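Side-chain contacts in Sts-2 protein (Mus musculus, PDB 3D4I), which carries an acid-dependent histidine-phosphatase (2H-phosphatase) domain and probably counters CBL-mediated down-regulation of receptor tyrosine kinases, with activated receptors accumulating at the cell surface: residues 175-178 with 179-182; 75-78 with 79-82; 27-30 with 31-35. One frame throughout, in Å; residues are numbered along the deposited sequence.

Contact 1 (175-178 with 179-182)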
ATOM      1  N   TYR A 175       3.225  -7.452 -32.713  1.00 22.11           N
ATOM      2  CA  TYR A 175       3.463  -7.320 -31.263  1.00 21.65           C
ATOM      3  C   TYR A 175       4.026  -8.608 -30.646  1.00 21.73           C
ATOM      4  O   TYR A 175       5.058  -8.576 -29.972  1.00 21.84           O
ATOM      5  CB  TYR A 175       2.174  -6.894 -30.526  1.00 21.07           C
ATOM      6  CG  TYR A 175       2.271  -7.102 -29.025  1.00 20.50           C
ATOM      7  CD1 TYR A 175       3.063  -6.274 -28.247  1.00 18.73           C
ATOM      8  CD2 TYR A 175       1.591  -8.153 -28.398  1.00 19.32           C
ATOM      9  CE1 TYR A 175       3.174  -6.469 -26.878  1.00 20.24           C
ATOM     10  CE2 TYR A 175       1.703  -8.366 -27.030  1.00 19.39           C
ATOM     11  CZ  TYR A 175       2.489  -7.512 -26.275  1.00 20.00           C
ATOM     12  OH  TYR A 175       2.636  -7.709 -24.920  1.00 20.73           O
ATOM     13  N   VAL A 176       3.329  -9.729 -30.832  1.00 21.89           N
ATOM     14  CA  VAL A 176       3.785 -10.996 -30.229  1.00 22.33           C
ATOM     15  C   VAL A 176       5.163 -11.417 -30.765  1.00 22.51           C
ATOM     16  O   VAL A 176       5.991 -11.974 -30.025  1.00 22.44           O
ATOM     17  CB  VAL A 176       2.731 -12.157 -30.326  1.00 22.57           C
ATOM     18  CG1 VAL A 176       1.468 -11.785 -29.539  1.00 21.71           C
ATOM     19  CG2 VAL A 176       2.384 -12.496 -31.763  1.00 22.31           C
ATOM     20  N   GLU A 177       5.403 -11.115 -32.038  1.00 22.84           N
ATOM     21  CA  GLU A 177       6.693 -11.402 -32.671  1.00 23.17           C
ATOM     22  C   GLU A 177       7.815 -10.581 -32.054  1.00 22.09           C
ATOM     23  O   GLU A 177       8.832 -11.150 -31.706  1.00 22.04           O
ATOM     24  CB  GLU A 177       6.638 -11.224 -34.199  1.00 23.32           C
ATOM     25  CG  GLU A 177       7.972 -11.549 -34.923  1.00 27.66           C
ATOM     26  CD  GLU A 177       8.497 -12.964 -34.677  1.00 31.83           C
ATOM     27  OE1 GLU A 177       7.762 -13.838 -34.134  1.00 32.96           O
ATOM     28  OE2 GLU A 177       9.669 -13.203 -35.032  1.00 35.68           O
ATOM     29  N   ARG A 178       7.628  -9.269 -31.866  1.00 21.49           N
ATOM     30  CA  ARG A 178       8.711  -8.473 -31.233  1.00 21.68           C
ATOM     31  C   ARG A 178       8.967  -8.808 -29.759  1.00 21.17           C
ATOM     32  O   ARG A 178      10.084  -8.633 -29.261  1.00 21.41           O
ATOM     33  CB  ARG A 178       8.578  -6.956 -31.466  1.00 21.99           C
ATOM     34  CG  ARG A 178       7.300  -6.300 -30.989  1.00 23.47           C
ATOM     35  CD  ARG A 178       7.438  -5.689 -29.584  1.00 24.24           C
ATOM     36  NE  ARG A 178       6.402  -4.672 -29.371  1.00 23.52           N
ATOM     37  CZ  ARG A 178       5.999  -4.223 -28.190  1.00 20.03           C
ATOM     38  NH1 ARG A 178       6.530  -4.696 -27.065  1.00 18.07           N
ATOM     39  NH2 ARG A 178       5.048  -3.297 -28.147  1.00 17.69           N
ATOM     40  N   CYS A 179       7.943  -9.304 -29.062  1.00 21.54           N
ATOM     41  CA  CYS A 179       8.132  -9.761 -27.685  1.00 20.86           C
ATOM     42  C   CYS A 179       8.962 -11.036 -27.694  1.00 20.83           C
ATOM     43  O   CYS A 179       9.839 -11.223 -26.849  1.00 20.94           O
ATOM     44  CB  CYS A 179       6.787 -10.012 -27.012  1.00 20.91           C
ATOM     45  SG  CYS A 179       5.901  -8.480 -26.662  1.00 20.33           S
ATOM     46  N   ALA A 180       8.665 -11.923 -28.641  1.00 20.84           N
ATOM     47  CA  ALA A 180       9.419 -13.163 -28.803  1.00 21.04           C
ATOM     48  C   ALA A 180      10.887 -12.868 -29.071  1.00 21.19           C
ATOM     49  O   ALA A 180      11.776 -13.448 -28.436  1.00 21.66           O
ATOM     50  CB  ALA A 180       8.810 -14.038 -29.929  1.00 21.44           C
ATOM     51  N   VAL A 181      11.141 -11.958 -30.005  1.00 20.96           N
ATOM     52  CA  VAL A 181      12.505 -11.621 -30.408  1.00 21.24           C
ATOM     53  C   VAL A 181      13.288 -11.005 -29.246  1.00 20.81           C
ATOM     54  O   VAL A 181      14.460 -11.331 -29.032  1.00 19.34           O
ATOM     55  CB  VAL A 181      12.479 -10.690 -31.644  1.00 21.48           C
ATOM     56  CG1 VAL A 181      13.833 -10.061 -31.899  1.00 21.96           C
ATOM     57  CG2 VAL A 181      11.979 -11.481 -32.871  1.00 22.47           C
ATOM     58  N   SER A 182      12.619 -10.142 -28.477  1.00 20.62           N
ATOM     59  CA  SER A 182      13.243  -9.493 -27.327  1.00 21.12           C
ATOM     60  C   SER A 182      13.581 -10.493 -26.244  1.00 20.94           C
ATOM     61  O   SER A 182      14.664 -10.430 -25.675  1.00 21.06           O
ATOM     62  CB  SER A 182      12.349  -8.367 -26.779  1.00 21.42           C
ATOM     63  OG  SER A 182      12.033  -7.465 -27.828  1.00 23.53           O
TER

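Contact 2 (75-78 with 79-82)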
ATOM      1  N   ALA A  75       5.055  -2.332  -5.000  1.00 12.87           N
ATOM      2  CA  ALA A  75       6.358  -2.670  -5.572  1.00 13.20           C
ATOM      3  C   ALA A  75       7.380  -2.963  -4.480  1.00 14.31           C
ATOM      4  O   ALA A  75       8.097  -3.975  -4.539  1.00 13.39           O
ATOM      5  CB  ALA A  75       6.855  -1.510  -6.495  1.00 12.52           C
ATOM      6  N   ARG A  76       7.407  -2.112  -3.458  1.00 14.56           N
ATOM      7  CA  ARG A  76       8.304  -2.319  -2.323  1.00 16.01           C
ATOM      8  C   ARG A  76       7.983  -3.593  -1.534  1.00 15.74           C
ATOM      9  O   ARG A  76       8.899  -4.313  -1.077  1.00 16.59           O
ATOM     10  CB  ARG A  76       8.323  -1.078  -1.410  1.00 16.75           C
ATOM     11  CG  ARG A  76       8.946   0.212  -2.037  1.00 16.26           C
ATOM     12  CD  ARG A  76       9.038   1.351  -0.976  1.00 19.32           C
ATOM     13  NE  ARG A  76       9.819   2.522  -1.433  1.00 25.39           N
ATOM     14  CZ  ARG A  76       9.597   3.798  -1.087  1.00 29.56           C
ATOM     15  NH1 ARG A  76       8.583   4.140  -0.291  1.00 28.96           N
ATOM     16  NH2 ARG A  76      10.409   4.752  -1.546  1.00 31.21           N
ATOM     17  N   LEU A  77       6.692  -3.873  -1.347  1.00 15.86           N
ATOM     18  CA  LEU A  77       6.266  -5.081  -0.628  1.00 15.52           C
ATOM     19  C   LEU A  77       6.710  -6.358  -1.353  1.00 15.87           C
ATOM     20  O   LEU A  77       7.224  -7.305  -0.734  1.00 16.28           O
ATOM     21  CB  LEU A  77       4.737  -5.087  -0.432  1.00 15.65           C
ATOM     22  CG  LEU A  77       4.156  -6.047   0.620  1.00 14.77           C
ATOM     23  CD1 LEU A  77       4.521  -5.553   2.039  1.00 14.07           C
ATOM     24  CD2 LEU A  77       2.668  -6.134   0.438  1.00 16.49           C
ATOM     25  N   ALA A  78       6.498  -6.386  -2.659  1.00 15.63           N
ATOM     26  CA  ALA A  78       7.039  -7.456  -3.523  1.00 15.68           C
ATOM     27  C   ALA A  78       8.571  -7.608  -3.448  1.00 15.68           C
ATOM     28  O   ALA A  78       9.071  -8.727  -3.346  1.00 15.97           O
ATOM     29  CB  ALA A  78       6.602  -7.223  -4.976  1.00 15.04           C
ATOM     30  N   GLY A  79       9.309  -6.504  -3.526  1.00 15.41           N
ATOM     31  CA  GLY A  79      10.781  -6.536  -3.411  1.00 16.14           C
ATOM     32  C   GLY A  79      11.239  -7.109  -2.068  1.00 16.86           C
ATOM     33  O   GLY A  79      12.155  -7.935  -2.000  1.00 17.80           O
ATOM     34  N   GLU A  80      10.603  -6.656  -0.996  1.00 16.46           N
ATOM     35  CA  GLU A  80      10.840  -7.182   0.352  1.00 17.36           C
ATOM     36  C   GLU A  80      10.555  -8.685   0.464  1.00 17.40           C
ATOM     37  O   GLU A  80      11.352  -9.430   1.079  1.00 16.93           O
ATOM     38  CB  GLU A  80      10.033  -6.389   1.381  1.00 17.13           C
ATOM     39  CG  GLU A  80      10.270  -6.859   2.832  1.00 19.14           C
ATOM     40  CD  GLU A  80       9.267  -6.225   3.774  1.00 22.68           C
ATOM     41  OE1 GLU A  80       8.072  -6.187   3.431  1.00 23.64           O
ATOM     42  OE2 GLU A  80       9.679  -5.760   4.841  1.00 22.22           O
ATOM     43  N   ALA A  81       9.459  -9.147  -0.141  1.00 17.89           N
ATOM     44  CA  ALA A  81       9.159 -10.590  -0.171  1.00 18.45           C
ATOM     45  C   ALA A  81      10.231 -11.355  -0.953  1.00 18.86           C
ATOM     46  O   ALA A  81      10.672 -12.431  -0.530  1.00 18.80           O
ATOM     47  CB  ALA A  81       7.768 -10.859  -0.759  1.00 18.51           C
ATOM     48  N   LEU A  82      10.657 -10.796  -2.088  1.00 18.71           N
ATOM     49  CA  LEU A  82      11.759 -11.383  -2.839  1.00 18.36           C
ATOM     50  C   LEU A  82      13.015 -11.503  -1.997  1.00 19.22           C
ATOM     51  O   LEU A  82      13.652 -12.563  -2.009  1.00 19.36           O
ATOM     52  CB  LEU A  82      12.046 -10.615  -4.138  1.00 17.70           C
ATOM     53  CG  LEU A  82      11.031 -10.917  -5.244  1.00 18.38           C
ATOM     54  CD1 LEU A  82      11.047  -9.832  -6.327  1.00 20.19           C
ATOM     55  CD2 LEU A  82      11.264 -12.361  -5.856  1.00 18.74           C
TER
HETATM   56  O   HOH W   1       6.883  -8.076   1.975  1.00 17.05           O

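Contact 3 (27-30 with 31-35)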
ATOM      1  N   LYS A  27      -8.758   9.779 -16.382  1.00 23.66           N
ATOM      2  CA  LYS A  27      -8.015  10.389 -17.486  1.00 25.86           C
ATOM      3  C   LYS A  27      -7.602  11.861 -17.228  1.00 24.79           C
ATOM      4  O   LYS A  27      -6.607  12.315 -17.776  1.00 26.51           O
ATOM      5  CB  LYS A  27      -8.735  10.197 -18.859  1.00 26.07           C
ATOM      6  CG  LYS A  27     -10.208  10.611 -18.933  1.00 28.25           C
ATOM      7  CD  LYS A  27     -10.847  10.144 -20.294  1.00 28.16           C
ATOM      8  CE  LYS A  27     -12.322  10.601 -20.500  1.00 30.10           C
ATOM      9  NZ  LYS A  27     -12.893  10.199 -21.902  1.00 31.21           N
ATOM     10  N   SER A  28      -8.333  12.544 -16.350  1.00 24.86           N
ATOM     11  CA  SER A  28      -8.044  13.926 -15.932  1.00 24.31           C
ATOM     12  C   SER A  28      -7.027  14.070 -14.795  1.00 22.96           C
ATOM     13  O   SER A  28      -6.852  15.163 -14.282  1.00 21.51           O
ATOM     14  CB  SER A  28      -9.334  14.636 -15.536  1.00 24.73           C
ATOM     15  OG  SER A  28      -9.806  14.265 -14.249  1.00 28.52           O
ATOM     16  N   TRP A  29      -6.356  12.978 -14.418  1.00 21.36           N
ATOM     17  CA  TRP A  29      -5.417  12.998 -13.269  1.00 20.44           C
ATOM     18  C   TRP A  29      -4.400  14.156 -13.354  1.00 19.69           C
ATOM     19  O   TRP A  29      -4.124  14.797 -12.357  1.00 19.34           O
ATOM     20  CB  TRP A  29      -4.701  11.634 -13.112  1.00 20.41           C
ATOM     21  CG  TRP A  29      -3.598  11.448 -14.113  1.00 20.15           C
ATOM     22  CD1 TRP A  29      -3.718  10.986 -15.387  1.00 20.66           C
ATOM     23  CD2 TRP A  29      -2.211  11.795 -13.941  1.00 22.41           C
ATOM     24  NE1 TRP A  29      -2.504  10.997 -16.011  1.00 20.22           N
ATOM     25  CE2 TRP A  29      -1.557  11.493 -15.151  1.00 21.96           C
ATOM     26  CE3 TRP A  29      -1.462  12.323 -12.872  1.00 23.67           C
ATOM     27  CZ2 TRP A  29      -0.187  11.695 -15.337  1.00 22.86           C
ATOM     28  CZ3 TRP A  29      -0.094  12.529 -13.052  1.00 22.53           C
ATOM     29  CH2 TRP A  29       0.527  12.214 -14.277  1.00 21.50           C
ATOM     30  N   LEU A  30      -3.837  14.412 -14.532  1.00 20.12           N
ATOM     31  CA  LEU A  30      -2.777  15.437 -14.650  1.00 20.25           C
ATOM     32  C   LEU A  30      -3.278  16.857 -14.357  1.00 19.58           C
ATOM     33  O   LEU A  30      -2.589  17.648 -13.699  1.00 18.77           O
ATOM     34  CB  LEU A  30      -2.019  15.335 -15.980  1.00 19.71           C
ATOM     35  CG  LEU A  30      -0.826  16.286 -16.202  1.00 21.23           C
ATOM     36  CD1 LEU A  30       0.208  16.103 -15.089  1.00 22.86           C
ATOM     37  CD2 LEU A  30      -0.195  16.058 -17.587  1.00 21.91           C
ATOM     38  N   GLN A  31      -4.487  17.163 -14.814  1.00 20.43           N
ATOM     39  CA  GLN A  31      -5.117  18.461 -14.521  1.00 20.22           C
ATOM     40  C   GLN A  31      -5.485  18.590 -13.045  1.00 20.30           C
ATOM     41  O   GLN A  31      -5.456  19.683 -12.514  1.00 19.49           O
ATOM     42  CB  GLN A  31      -6.345  18.720 -15.412  1.00 20.97           C
ATOM     43  CG  GLN A  31      -6.018  18.932 -16.892  1.00 20.45           C
ATOM     44  CD  GLN A  31      -5.569  17.672 -17.573  1.00 22.59           C
ATOM     45  OE1 GLN A  31      -6.202  16.635 -17.439  1.00 24.89           O
ATOM     46  NE2 GLN A  31      -4.453  17.738 -18.278  1.00 20.78           N
ATOM     47  N   GLN A  32      -5.803  17.473 -12.379  1.00 19.40           N
ATOM     48  CA  GLN A  32      -6.058  17.476 -10.930  1.00 19.24           C
ATOM     49  C   GLN A  32      -4.860  17.928 -10.101  1.00 19.90           C
ATOM     50  O   GLN A  32      -5.025  18.528  -9.038  1.00 21.62           O
ATOM     51  CB  GLN A  32      -6.505  16.079 -10.435  1.00 18.34           C
ATOM     52  CG  GLN A  32      -7.824  15.614 -11.073  1.00 18.97           C
ATOM     53  CD  GLN A  32      -8.144  14.160 -10.775  1.00 17.79           C
ATOM     54  OE1 GLN A  32      -7.909  13.681  -9.677  1.00 20.14           O
ATOM     55  NE2 GLN A  32      -8.699  13.471 -11.748  1.00 17.55           N
ATOM     56  N   CYS A  33      -3.664  17.612 -10.569  1.00 19.02           N
ATOM     57  CA  CYS A  33      -2.459  17.793  -9.759  1.00 19.14           C
ATOM     58  C   CYS A  33      -1.536  18.885 -10.294  1.00 19.24           C
ATOM     59  O   CYS A  33      -0.372  18.931  -9.925  1.00 18.63           O
ATOM     60  CB  CYS A  33      -1.707  16.451  -9.600  1.00 18.55           C
ATOM     61  SG  CYS A  33      -0.943  15.768 -11.096  1.00 18.62           S
ATOM     62  N   THR A  34      -2.098  19.775 -11.127  1.00 19.81           N
ATOM     63  CA  THR A  34      -1.381  20.910 -11.725  1.00 20.76           C
ATOM     64  C   THR A  34      -1.981  22.196 -11.171  1.00 22.19           C
ATOM     65  O   THR A  34      -3.183  22.424 -11.292  1.00 21.88           O
ATOM     66  CB  THR A  34      -1.512  20.889 -13.289  1.00 21.18           C
ATOM     67  OG1 THR A  34      -0.991  19.658 -13.800  1.00 19.80           O
ATOM     68  CG2 THR A  34      -0.750  22.044 -13.945  1.00 22.40           C
ATOM     69  N   THR A  35      -1.152  23.030 -10.547  1.00 23.36           N
ATOM     70  CA  THR A  35      -1.645  24.285  -9.966  1.00 25.06           C
ATOM     71  C   THR A  35      -1.941  25.291 -11.068  1.00 25.87           C
ATOM     72  O   THR A  35      -1.527  25.104 -12.209  1.00 25.50           O
ATOM     73  CB  THR A  35      -0.632  24.914  -8.983  1.00 24.21           C
ATOM     74  OG1 THR A  35       0.514  25.373  -9.714  1.00 25.46           O
ATOM     75  CG2 THR A  35      -0.185  23.915  -7.938  1.00 24.76           C
TER
HETATM   76  O   HOH W   2      -4.791  13.888 -17.319  1.00 20.35           O

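Contact 1 (175-178 with 179-182)
Cys-179 lays its sulfur over one face of the Tyr-175 ring, one helical turn back, in a sulfur-aromatic contact. SG stands 3.8 Å from the ring centroid, 30° off the normal, and is displaced toward one side, where it comes within 3.4 Å of Tyr-175 CE1. With CG anti to the backbone N of Tyr-175 (chi1 165°), the phenol swings outward, steeply inclined to the helix axis, to where SG can cover its face. Arg-178 closes on the same ring from another direction: Tyr-175 CD1 sits 3.5 Å above the centre of the guanidinium plane, while NH2 approaches the ring edge. The carbonyl oxygen of Arg-178 is gripped twice by Ser-182, one turn on, by its backbone N at 3.1 Å and by OG at 2.7 Å. On the exposed flank Glu-177 OE2 touches Val-181 CG2 at 3.6 Å. A second shell fixes the polar ends: Arg-178 forms a salt bridge with Glu-170 and bonds to the carbonyls of Gly-124, Phe-126 and Glu-127, and Tyr-175 OH bonds to Ser-208 OG. Trp-128 stacks on the Tyr-175 ring. Helix 172-187 of the histidine phosphatase domain is thereby tied to the loop after strand 119-121 and to helix 205-208.

Contact 2 (75-78 with 79-82)
The carboxylate of Glu-80 is the flat group that carries this contact, and only one of its oxygens takes part within the helix: OE1 lies 3.9 Å from Leu-77 CD1 and accepts a hydrogen bond from a water at 2.7 Å. The same water donates to the carbonyl oxygen of Leu-77 at 2.8 Å, so it bridges side chain and backbone over three residues. Glu-80 reaches it with CG anti to its backbone N (chi1 -178°) and the rest of the chain extended. Leu-77 O also accepts the backbone N of Ala-81 at 3.0 Å, a regular helical bond, and is thus held by two donors. The buried flank is built from small residues: Ala-75, Ala-78 and Gly-79 give helix 69-85 of the histidine phosphatase domain a low profile, and Ala-75 rests on Thr-103 and His-106 of helix 98-111. On the other flank Leu-77 packs against Arg-42 and Ala-81 against Leu-45 of the second subunit, where Glu-80 OE2 also forms a long, weak ion pair with Arg-49 of that subunit. With a water donating to OE1 and this arginine at long range from OE2, the carboxylate is probably ionised.

Contact 3 (27-30 with 31-35)
The carbonyl oxygen of Leu-30 is gripped by two groups at the C-terminal end of a single-turn helix, 29-32. Thr-34 OG1 donates to it at 2.6 Å, tilted 34° from the carbonyl plane, and the backbone N of Cys-33, the first residue to leave helical angles, adds a weak bond. The threonine hydroxyl thus serves a carbonyl near the helix end whose backbone partner bonds only weakly. At the opposite end Ser-28 occupies the N-cap position without a capping bond from its side chain; its OG instead receives Gln-32 NE2 at 2.8 Å, while its carbonyl oxygen takes the backbone N of Gln-32 at 3.2 Å. CG anti to the carbonyl carbon of Gln-32 (chi1 -62°) and an extended chain beyond it bring the amide back to Ser-28, whose OG lies 9° out of the amide plane. The same NE2 also donates to Phe-25 O, tying the turn to the end of helix 21-25. Replacing Gln-32 with an alanine removes the amide and would probably leave Ser-28 OG and Phe-25 O without this shared donor, loosening the link between the two short helices. Trp-29 packs on Val-21 and Asp-22 of helix 21-25, and Leu-30 CB lies over one face of the Trp-29 ring. Cys-33 SG approaches the indole obliquely, in a sulfur-aromatic contact that brings it to 3.9 Å from Trp-29 CZ3.

How the contacts relate
Contacts 1 and 2 lie within longer helices, while contact 3 spans a single turn and the chain leaving it; none touches another, and by nearest atoms the closest pair is contacts 2 and 3, about 17 Å apart. Contact 2 is the most buried: its small residues pack against a neighbouring helix and loops, its water-bridged glutamate facing the second subunit. Contact 1, across the chain's centre from it, is half buried and relies on an aromatic ring bonded to helix 205-208 and an arginine anchored to loop carbonyls. Contact 3 lies farthest from the centre, with a surface flank. Both 1 and 3 pair a cysteine with an aromatic ring, over a face in one and obliquely in the other.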